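Local coordinates for gram-negative insecticidal protein (Chromobacterium piscinae, PDB 6FBM) that is toxic to insects and, as a member of the MACPF family, probably acts by forming pores in membranes, at residues Q90-S95 and M273-E278; V129-S134 and S265-A270; S232-T237 and R248-P253. All coordinates share one frame; numbering follows the deposited sequence.

Contact 1 of 3, residues Q90-S95 and M273-E278; sequences QHVGVS and MDFSTE
H91 and T277 run side by side in the same direction, and the methyl CG2 of T277 sits at the edge of the imidazole, near the ring plane, with H91 ND1 3.6 Å from T277 CG2. The methyl also reaches back to the ring's stem, H91 CB lying 3.5 Å from T277 CG2. Off the second flat group, the phenyl of F275, V92 CB stands obliquely, 4.1 Å from F275 CD2, while V92 CG1 meets the stem atom F275 CB at 3.9 Å. Y23 meets the same phenyl edge-to-face.

Between these side-chain pairs the two backbones come close without a hydrogen bond. V92 CA presents its hydrogen to S276 O (3.2 Å, 147° at the hydrogen), and T277 CA makes a similar contact with H91 O. G93 takes a positive phi (99°), and a CB there would point at the other segment; having none lets G93 CA approach T277 O at 3.0 Å. S276 turns away, its OG taking the N-H of E278 in an ST turn while also bonding E174. In this MAC/perforin region the loop after helix 81-88 thus packs on the chain leaving strand 271-274, beside sheet strands 170-177 and 280-282, where V92 bonds L280 through the backbone.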
loop_
_atom_site.group_PDB
_atom_site.type_symbol
_atom_site.label_atom_id
_atom_site.label_comp_id
_atom_site.label_asym_id
_atom_site.label_seq_id
_atom_site.Cartn_x
_atom_site.Cartn_y
_atom_site.Cartn_z
ATOM N N GLN A 90 -31.230 -25.731 -18.416
ATOM C CA GLN A 90 -31.144 -25.816 -19.870
ATOM C C GLN A 90 -29.809 -25.279 -20.357
ATOM O O GLN A 90 -29.275 -24.308 -19.818
ATOM C CB GLN A 90 -32.233 -25.005 -20.609
ATOM C CG GLN A 90 -33.687 -25.090 -20.142
ATOM C CD GLN A 90 -34.365 -26.403 -20.445
ATOM O OE1 GLN A 90 -33.716 -27.461 -20.490
ATOM N NE2 GLN A 90 -35.692 -26.352 -20.620
ATOM N N HIS A 91 -29.322 -25.903 -21.411
ATOM C CA HIS A 91 -28.266 -25.342 -22.231
ATOM C C HIS A 91 -26.973 -25.114 -21.444
ATOM O O HIS A 91 -26.361 -24.051 -21.543
ATOM C CB HIS A 91 -28.754 -24.039 -22.924
ATOM C CG HIS A 91 -29.943 -24.233 -23.824
ATOM N ND1 HIS A 91 -29.874 -24.885 -25.041
ATOM C CD2 HIS A 91 -31.237 -23.857 -23.665
ATOM C CE1 HIS A 91 -31.080 -24.901 -25.590
ATOM N NE2 HIS A 91 -31.924 -24.286 -24.776
ATOM N N VAL A 92 -26.595 -26.103 -20.647
ATOM C CA VAL A 92 -25.294 -26.085 -19.972
ATOM C C VAL A 92 -24.425 -27.287 -20.296
ATOM O O VAL A 92 -23.347 -27.437 -19.725
ATOM C CB VAL A 92 -25.455 -25.958 -18.456
ATOM C CG1 VAL A 92 -26.273 -24.717 -18.137
ATOM C CG2 VAL A 92 -26.093 -27.201 -17.852
ATOM N N GLY A 93 -24.884 -28.134 -21.219
ATOM C CA GLY A 93 -24.115 -29.295 -21.664
ATOM C C GLY A 93 -24.472 -30.623 -21.039
ATOM O O GLY A 93 -23.906 -31.643 -21.437
ATOM N N VAL A 94 -25.381 -30.632 -20.070
ATOM C CA VAL A 94 -25.761 -31.891 -19.467
ATOM C C VAL A 94 -26.899 -32.488 -20.279
ATOM O O VAL A 94 -28.024 -32.008 -20.241
ATOM C CB VAL A 94 -26.154 -31.745 -18.002
ATOM C CG1 VAL A 94 -26.603 -33.083 -17.430
ATOM C CG2 VAL A 94 -24.970 -31.227 -17.220
ATOM N N SER A 95 -26.566 -33.530 -21.018
ATOM C CA SER A 95 -27.524 -34.344 -21.742
ATOM C C SER A 95 -28.524 -35.001 -20.795
ATOM O O SER A 95 -28.194 -35.331 -19.654
ATOM C CB SER A 95 -26.788 -35.428 -22.532
ATOM O OG SER A 95 -27.692 -36.368 -23.038
ATOM N N MET A 273 -18.322 -17.657 -13.994
ATOM C CA MET A 273 -19.626 -17.211 -13.558
ATOM C C MET A 273 -20.774 -17.527 -14.503
ATOM O O MET A 273 -21.901 -17.116 -14.216
ATOM C CB MET A 273 -19.602 -15.707 -13.265
ATOM C CG MET A 273 -18.929 -14.828 -14.304
ATOM S SD MET A 273 -19.677 -14.681 -15.939
ATOM C CE MET A 273 -21.161 -13.827 -15.512
ATOM N N ASP A 274 -20.539 -18.227 -15.607
ATOM C CA ASP A 274 -21.628 -18.580 -16.488
ATOM C C ASP A 274 -21.247 -19.747 -17.366
ATOM O O ASP A 274 -20.060 -20.003 -17.634
ATOM C CB ASP A 274 -22.038 -17.380 -17.353
ATOM C CG ASP A 274 -23.536 -17.367 -17.719
ATOM O OD1 ASP A 274 -24.301 -18.235 -17.247
ATOM O OD2 ASP A 274 -23.919 -16.444 -18.492
ATOM N N PHE A 275 -22.274 -20.461 -17.807
ATOM C CA PHE A 275 -22.135 -21.640 -18.620
ATOM C C PHE A 275 -22.834 -21.399 -19.934
ATOM O O PHE A 275 -23.850 -20.670 -19.983
ATOM C CB PHE A 275 -22.829 -22.802 -17.949
ATOM C CG PHE A 275 -22.141 -23.336 -16.742
ATOM C CD1 PHE A 275 -20.779 -23.179 -16.529
ATOM C CD2 PHE A 275 -22.862 -24.106 -15.844
ATOM C CE1 PHE A 275 -20.173 -23.747 -15.436
ATOM C CE2 PHE A 275 -22.266 -24.670 -14.748
ATOM C CZ PHE A 275 -20.915 -24.493 -14.546
ATOM N N SER A 276 -22.296 -22.027 -20.977
ATOM C CA SER A 276 -22.890 -22.074 -22.286
ATOM C C SER A 276 -23.325 -23.516 -22.530
ATOM O O SER A 276 -23.114 -24.377 -21.672
ATOM C CB SER A 276 -21.832 -21.715 -23.324
ATOM O OG SER A 276 -20.954 -22.827 -23.553
ATOM N N THR A 277 -23.847 -23.808 -23.724
ATOM C CA THR A 277 -24.301 -25.163 -24.026
ATOM C C THR A 277 -23.174 -26.190 -23.985
ATOM O O THR A 277 -23.456 -27.361 -23.861
ATOM C CB THR A 277 -25.012 -25.292 -25.394
ATOM O OG1 THR A 277 -24.156 -24.813 -26.420
ATOM C CG2 THR A 277 -26.290 -24.503 -25.437
ATOM N N GLU A 278 -21.923 -25.762 -24.108
ATOM C CA GLU A 278 -20.766 -26.681 -24.102
ATOM C C GLU A 278 -19.980 -26.733 -22.789
ATOM O O GLU A 278 -18.937 -27.385 -22.728
ATOM C CB GLU A 278 -19.801 -26.326 -25.259
ATOM C CG GLU A 278 -20.383 -26.442 -26.673
ATOM C CD GLU A 278 -20.954 -27.819 -27.000
ATOM O OE1 GLU A 278 -20.382 -28.841 -26.592
ATOM O OE2 GLU A 278 -22.003 -27.876 -27.660
#

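Contact 2 of 3, residues V129-S134 and S265-A270; sequences VLWYIS and SLLDYA
L266 opens the approach of helix 255-269 to L130: its carbonyl oxygen lies 3.7 Å from L130 CD1, and its CB is a looser neighbour of the same methyl. Next comes L267, whose CG stands anti to the backbone N (chi1 -162°). Its CD1 abuts the six-membered edge of the W131 indole, near the ring plane, with L267 CD1 3.6 Å from W131 CZ3 and 3.7 Å from W131 CH2. The two side chains cross at about a right angle. L267 CD1 also comes within 4.1 Å of L130 CD1, so this leucine touches both L130 and W131. D268 points away and forms a salt bridge with R55; the CB of Y269 also points away from the strand, and its side chain packs on G45 of the second subunit. A270, just past the helix, brings its CB to 3.6 Å from L130 CD1.

One leucine methyl is therefore gripped by three residues in turn. L130 lies where its chain turns a corner, and with W131 it forms a classic beta bulge opposite V177. No hydrogen bond crosses this buried interface. The indole N-H bonds P14 O, and the CZ3-CH2 edge meets L267. The helix end and the strand are held together by apolar van der Waals contact, with no directional polar bond across the two segments.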
loop_
_atom_site.group_PDB
_atom_site.type_symbol
_atom_site.label_atom_id
_atom_site.label_comp_id
_atom_site.label_asym_id
_atom_site.label_seq_id
_atom_site.Cartn_x
_atom_site.Cartn_y
_atom_site.Cartn_z
ATOM N N VAL A 129 -19.619 -10.773 -18.847
ATOM C CA VAL A 129 -18.567 -11.632 -19.364
ATOM C C VAL A 129 -17.390 -10.780 -19.777
ATOM O O VAL A 129 -17.567 -9.781 -20.459
ATOM C CB VAL A 129 -19.027 -12.422 -20.615
ATOM C CG1 VAL A 129 -17.906 -13.331 -21.138
ATOM C CG2 VAL A 129 -20.303 -13.228 -20.317
ATOM N N LEU A 130 -16.200 -11.148 -19.327
ATOM C CA LEU A 130 -14.976 -10.553 -19.834
ATOM C C LEU A 130 -14.394 -11.459 -20.930
ATOM O O LEU A 130 -14.028 -10.982 -21.998
ATOM C CB LEU A 130 -13.983 -10.338 -18.685
ATOM C CG LEU A 130 -14.550 -9.522 -17.519
ATOM C CD1 LEU A 130 -13.595 -9.549 -16.358
ATOM C CD2 LEU A 130 -14.874 -8.085 -17.895
ATOM N N TRP A 131 -14.286 -12.755 -20.653
ATOM C CA TRP A 131 -13.837 -13.712 -21.647
ATOM C C TRP A 131 -14.388 -15.089 -21.385
ATOM O O TRP A 131 -14.930 -15.352 -20.309
ATOM C CB TRP A 131 -12.307 -13.779 -21.699
ATOM C CG TRP A 131 -11.685 -13.954 -20.390
ATOM C CD1 TRP A 131 -11.460 -15.126 -19.769
ATOM C CD2 TRP A 131 -11.170 -12.928 -19.543
ATOM N NE1 TRP A 131 -10.794 -14.909 -18.557
ATOM C CE2 TRP A 131 -10.580 -13.560 -18.431
ATOM C CE3 TRP A 131 -11.067 -11.547 -19.660
ATOM C CZ2 TRP A 131 -10.006 -12.847 -17.390
ATOM C CZ3 TRP A 131 -10.484 -10.837 -18.645
ATOM C CH2 TRP A 131 -9.959 -11.481 -17.520
ATOM N N TYR A 132 -14.273 -15.944 -22.399
ATOM C CA TYR A 132 -14.562 -17.348 -22.287
ATOM C C TYR A 132 -13.223 -18.064 -22.331
ATOM O O TYR A 132 -12.295 -17.631 -23.017
ATOM C CB TYR A 132 -15.460 -17.818 -23.434
ATOM C CG TYR A 132 -16.769 -17.055 -23.594
ATOM C CD1 TYR A 132 -17.899 -17.440 -22.871
ATOM C CD2 TYR A 132 -16.903 -15.985 -24.489
ATOM C CE1 TYR A 132 -19.120 -16.773 -23.000
ATOM C CE2 TYR A 132 -18.117 -15.303 -24.625
ATOM C CZ TYR A 132 -19.234 -15.694 -23.877
ATOM O OH TYR A 132 -20.477 -15.041 -23.975
ATOM N N ILE A 133 -13.109 -19.135 -21.566
ATOM C CA ILE A 133 -11.985 -20.046 -21.687
ATOM C C ILE A 133 -12.618 -21.358 -22.104
ATOM O O ILE A 133 -13.704 -21.708 -21.616
ATOM C CB ILE A 133 -11.190 -20.246 -20.387
ATOM C CG1 ILE A 133 -10.972 -18.905 -19.670
ATOM C CG2 ILE A 133 -9.879 -20.940 -20.695
ATOM C CD1 ILE A 133 -10.311 -19.007 -18.325
ATOM N N SER A 134 -11.972 -22.058 -23.030
ATOM C CA SER A 134 -12.480 -23.345 -23.490
ATOM C C SER A 134 -11.340 -24.324 -23.649
ATOM O O SER A 134 -10.211 -23.940 -23.922
ATOM C CB SER A 134 -13.242 -23.185 -24.795
ATOM O OG SER A 134 -12.405 -22.611 -25.785
ATOM N N SER A 265 -15.004 -3.241 -10.865
ATOM C CA SER A 265 -14.102 -4.166 -10.189
ATOM C C SER A 265 -13.893 -5.507 -10.920
ATOM O O SER A 265 -13.012 -6.272 -10.553
ATOM C CB SER A 265 -14.616 -4.499 -8.776
ATOM O OG SER A 265 -15.545 -5.601 -8.768
ATOM N N LEU A 266 -14.714 -5.827 -11.917
ATOM C CA LEU A 266 -14.761 -7.191 -12.436
ATOM C C LEU A 266 -13.442 -7.722 -12.928
ATOM O O LEU A 266 -13.124 -8.887 -12.704
ATOM C CB LEU A 266 -15.817 -7.330 -13.528
ATOM C CG LEU A 266 -17.234 -7.163 -13.006
ATOM C CD1 LEU A 266 -18.167 -7.191 -14.183
ATOM C CD2 LEU A 266 -17.561 -8.217 -11.976
ATOM N N LEU A 267 -12.626 -6.858 -13.538
ATOM C CA LEU A 267 -11.338 -7.318 -14.031
ATOM C C LEU A 267 -10.421 -7.862 -12.966
ATOM O O LEU A 267 -9.632 -8.772 -13.216
ATOM C CB LEU A 267 -10.632 -6.251 -14.846
ATOM C CG LEU A 267 -9.484 -6.754 -15.783
ATOM C CD1 LEU A 267 -9.881 -7.884 -16.725
ATOM C CD2 LEU A 267 -8.959 -5.568 -16.573
ATOM N N ASP A 268 -10.517 -7.325 -11.780
ATOM C CA ASP A 268 -9.650 -7.707 -10.670
ATOM C C ASP A 268 -10.255 -8.857 -9.877
ATOM O O ASP A 268 -9.558 -9.528 -9.113
ATOM C CB ASP A 268 -9.388 -6.520 -9.730
ATOM C CG ASP A 268 -8.907 -5.260 -10.461
ATOM O OD1 ASP A 268 -7.912 -5.401 -11.151
ATOM O OD2 ASP A 268 -9.494 -4.158 -10.374
ATOM N N TYR A 269 -11.552 -9.094 -10.034
ATOM C CA TYR A 269 -12.231 -10.128 -9.271
ATOM C C TYR A 269 -12.941 -11.150 -10.132
ATOM O O TYR A 269 -13.853 -11.807 -9.654
ATOM C CB TYR A 269 -13.254 -9.463 -8.366
ATOM C CG TYR A 269 -12.642 -8.629 -7.297
ATOM C CD1 TYR A 269 -12.272 -9.215 -6.092
ATOM C CD2 TYR A 269 -12.438 -7.260 -7.467
ATOM C CE1 TYR A 269 -11.754 -8.460 -5.066
ATOM C CE2 TYR A 269 -11.893 -6.497 -6.449
ATOM C CZ TYR A 269 -11.573 -7.098 -5.244
ATOM O OH TYR A 269 -11.062 -6.353 -4.201
ATOM N N ALA A 270 -12.552 -11.266 -11.402
ATOM C CA ALA A 270 -13.244 -12.145 -12.335
ATOM C C ALA A 270 -13.101 -13.603 -11.940
ATOM O O ALA A 270 -12.039 -14.011 -11.496
ATOM C CB ALA A 270 -12.730 -11.940 -13.744
#

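Contact 3 of 3, residues S232-T237 and R248-P253; sequences STIRLT and RILHGP
L250, at the end of helix 246-250, packs onto L236 and I234 of strand 232-239, a helix-on-sheet contact on the antiparallel sheet of the MACPF region. From CA its CB leaves toward the strand, and CG, anti to the backbone N (chi1 -172°), passes over the centre of the H251 imidazole, 3.8 Å above the ring plane. There the chain forks. One branch ends on a side chain, L250 CD1 lying 3.9 Å from I234 CG2. The other settles against the strand backbone, with L250 CD2 3.8 Å from L236 N and 3.9 Å from I234 O, and L236 CB a little farther off.

I249, one residue earlier, takes the tip of L236: its CG2 is 3.4 Å from L236 CD2, close packing between side chains that cross at about a right angle. I234 and L236, two apart on the strand, both send CB toward the helix, whereas R235 between them sends its CB away, and its NH1 bonds V107 O. Strand 179-187 lies alongside, and F259 of helix 255-269 touches I249. The polar link is indirect: a water donates to I234 O at 2.8 Å and lies 3.3 Å from H251 NE2, the latter a weak bond.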
loop_
_atom_site.group_PDB
_atom_site.type_symbol
_atom_site.label_atom_id
_atom_site.label_comp_id
_atom_site.label_asym_id
_atom_site.label_seq_id
_atom_site.Cartn_x
_atom_site.Cartn_y
_atom_site.Cartn_z
ATOM N N SER A 232 -42.636 -9.662 -2.764
ATOM C CA SER A 232 -41.667 -10.752 -3.013
ATOM C C SER A 232 -40.582 -10.799 -1.957
ATOM O O SER A 232 -40.215 -9.797 -1.370
ATOM C CB SER A 232 -40.995 -10.625 -4.393
ATOM O OG SER A 232 -41.940 -10.451 -5.426
ATOM N N THR A 233 -40.070 -12.000 -1.735
ATOM C CA THR A 233 -38.765 -12.192 -1.104
ATOM C C THR A 233 -37.690 -12.142 -2.214
ATOM O O THR A 233 -37.690 -12.953 -3.159
ATOM C CB THR A 233 -38.698 -13.534 -0.363
ATOM O OG1 THR A 233 -39.848 -13.678 0.480
ATOM C CG2 THR A 233 -37.436 -13.606 0.482
ATOM N N ILE A 234 -36.775 -11.183 -2.064
ATOM C CA ILE A 234 -35.801 -10.846 -3.083
ATOM C C ILE A 234 -34.391 -11.014 -2.507
ATOM O O ILE A 234 -34.092 -10.541 -1.417
ATOM C CB ILE A 234 -36.041 -9.407 -3.601
ATOM C CG1 ILE A 234 -37.391 -9.356 -4.307
ATOM C CG2 ILE A 234 -34.965 -8.995 -4.622
ATOM C CD1 ILE A 234 -37.771 -7.988 -4.860
ATOM N N ARG A 235 -33.535 -11.694 -3.264
ATOM C CA ARG A 235 -32.112 -11.803 -2.945
ATOM C C ARG A 235 -31.263 -11.392 -4.136
ATOM O O ARG A 235 -31.697 -11.494 -5.299
ATOM C CB ARG A 235 -31.780 -13.231 -2.527
ATOM C CG ARG A 235 -32.329 -13.584 -1.160
ATOM C CD ARG A 235 -32.231 -15.053 -0.876
ATOM N NE ARG A 235 -32.656 -15.416 0.474
ATOM C CZ ARG A 235 -32.566 -16.649 0.999
ATOM N NH1 ARG A 235 -32.105 -17.667 0.273
ATOM N NH2 ARG A 235 -32.979 -16.881 2.246
ATOM N N LEU A 236 -30.073 -10.893 -3.824
ATOM C CA LEU A 236 -29.062 -10.568 -4.816
ATOM C C LEU A 236 -27.784 -11.351 -4.476
ATOM O O LEU A 236 -27.204 -11.136 -3.423
ATOM C CB LEU A 236 -28.784 -9.073 -4.807
ATOM C CG LEU A 236 -27.865 -8.577 -5.916
ATOM C CD1 LEU A 236 -28.437 -8.860 -7.289
ATOM C CD2 LEU A 236 -27.672 -7.081 -5.743
ATOM N N THR A 237 -27.376 -12.267 -5.356
ATOM C CA THR A 237 -26.165 -13.052 -5.173
ATOM C C THR A 237 -25.176 -12.756 -6.302
ATOM O O THR A 237 -25.541 -12.740 -7.485
ATOM C CB THR A 237 -26.489 -14.548 -5.148
ATOM O OG1 THR A 237 -27.447 -14.787 -4.127
ATOM C CG2 THR A 237 -25.272 -15.378 -4.787
ATOM N N ARG A 248 -25.399 -3.644 -0.297
ATOM C CA ARG A 248 -25.556 -2.238 -0.713
ATOM C C ARG A 248 -26.340 -2.080 -2.034
ATOM O O ARG A 248 -27.109 -1.120 -2.176
ATOM C CB ARG A 248 -24.188 -1.542 -0.842
ATOM C CG ARG A 248 -23.719 -0.692 0.339
ATOM C CD ARG A 248 -22.774 0.414 -0.163
ATOM N NE ARG A 248 -21.380 -0.051 -0.304
ATOM C CZ ARG A 248 -20.490 0.383 -1.201
ATOM N NH1 ARG A 248 -20.781 1.351 -2.078
ATOM N NH2 ARG A 248 -19.256 -0.128 -1.171
ATOM N N ILE A 249 -26.147 -2.983 -2.998
ATOM C CA ILE A 249 -26.878 -2.877 -4.271
ATOM C C ILE A 249 -28.349 -3.152 -4.019
ATOM O O ILE A 249 -29.200 -2.486 -4.548
ATOM C CB ILE A 249 -26.336 -3.853 -5.351
ATOM C CG1 ILE A 249 -24.908 -3.466 -5.764
ATOM C CG2 ILE A 249 -27.203 -3.823 -6.598
ATOM C CD1 ILE A 249 -24.112 -4.581 -6.388
ATOM N N LEU A 250 -28.643 -4.121 -3.183
ATOM C CA LEU A 250 -30.013 -4.539 -2.957
ATOM C C LEU A 250 -30.785 -3.522 -2.139
ATOM O O LEU A 250 -31.835 -3.070 -2.549
ATOM C CB LEU A 250 -30.022 -5.915 -2.304
ATOM C CG LEU A 250 -31.353 -6.601 -2.151
ATOM C CD1 LEU A 250 -32.105 -6.650 -3.490
ATOM C CD2 LEU A 250 -31.124 -8.015 -1.605
ATOM N N HIS A 251 -30.233 -3.144 -0.991
ATOM C CA HIS A 251 -30.905 -2.281 -0.000
ATOM C C HIS A 251 -30.297 -0.910 0.128
ATOM O O HIS A 251 -30.974 0.088 -0.089
ATOM C CB HIS A 251 -30.840 -2.934 1.391
ATOM C CG HIS A 251 -31.439 -4.297 1.438
ATOM N ND1 HIS A 251 -30.705 -5.424 1.742
ATOM C CD2 HIS A 251 -32.707 -4.716 1.216
ATOM C CE1 HIS A 251 -31.497 -6.482 1.703
ATOM N NE2 HIS A 251 -32.715 -6.080 1.375
ATOM N N GLY A 252 -29.011 -0.902 0.499
ATOM C CA GLY A 252 -28.309 0.222 1.107
ATOM C C GLY A 252 -28.353 1.518 0.342
ATOM O O GLY A 252 -28.925 1.573 -0.748
ATOM N N PRO A 253 -27.793 2.580 0.930
ATOM C CA PRO A 253 -27.917 3.978 0.496
ATOM C C PRO A 253 -27.811 4.233 -1.009
ATOM O O PRO A 253 -28.764 4.764 -1.579
ATOM C CB PRO A 253 -26.775 4.682 1.241
ATOM C CG PRO A 253 -26.683 3.920 2.491
ATOM C CD PRO A 253 -27.001 2.489 2.170
HETATM O O HOH W 1 -34.683 -7.992 -0.495
#

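All three contacts belong to the MAC/perforin region and reach one large antiparallel sheet, a worked example of how loops and helices are fastened to a common core. Contacts 1 and 2 have centres 18 Å apart; their segments nearly adjoin in sequence, since helix 255-269 is followed by strand 271-274, with no other touch between them. Contact 3 is more remote, its centre about 23 Å from that of contact 2 and 27 Å from that of contact 1, with nearest atoms about 9 Å away in either case. It joins segments close in sequence, whereas contacts 1 and 2 span well over a hundred residues. Helix 246-250 leads into helix 255-269, tying contact 3 to contact 2.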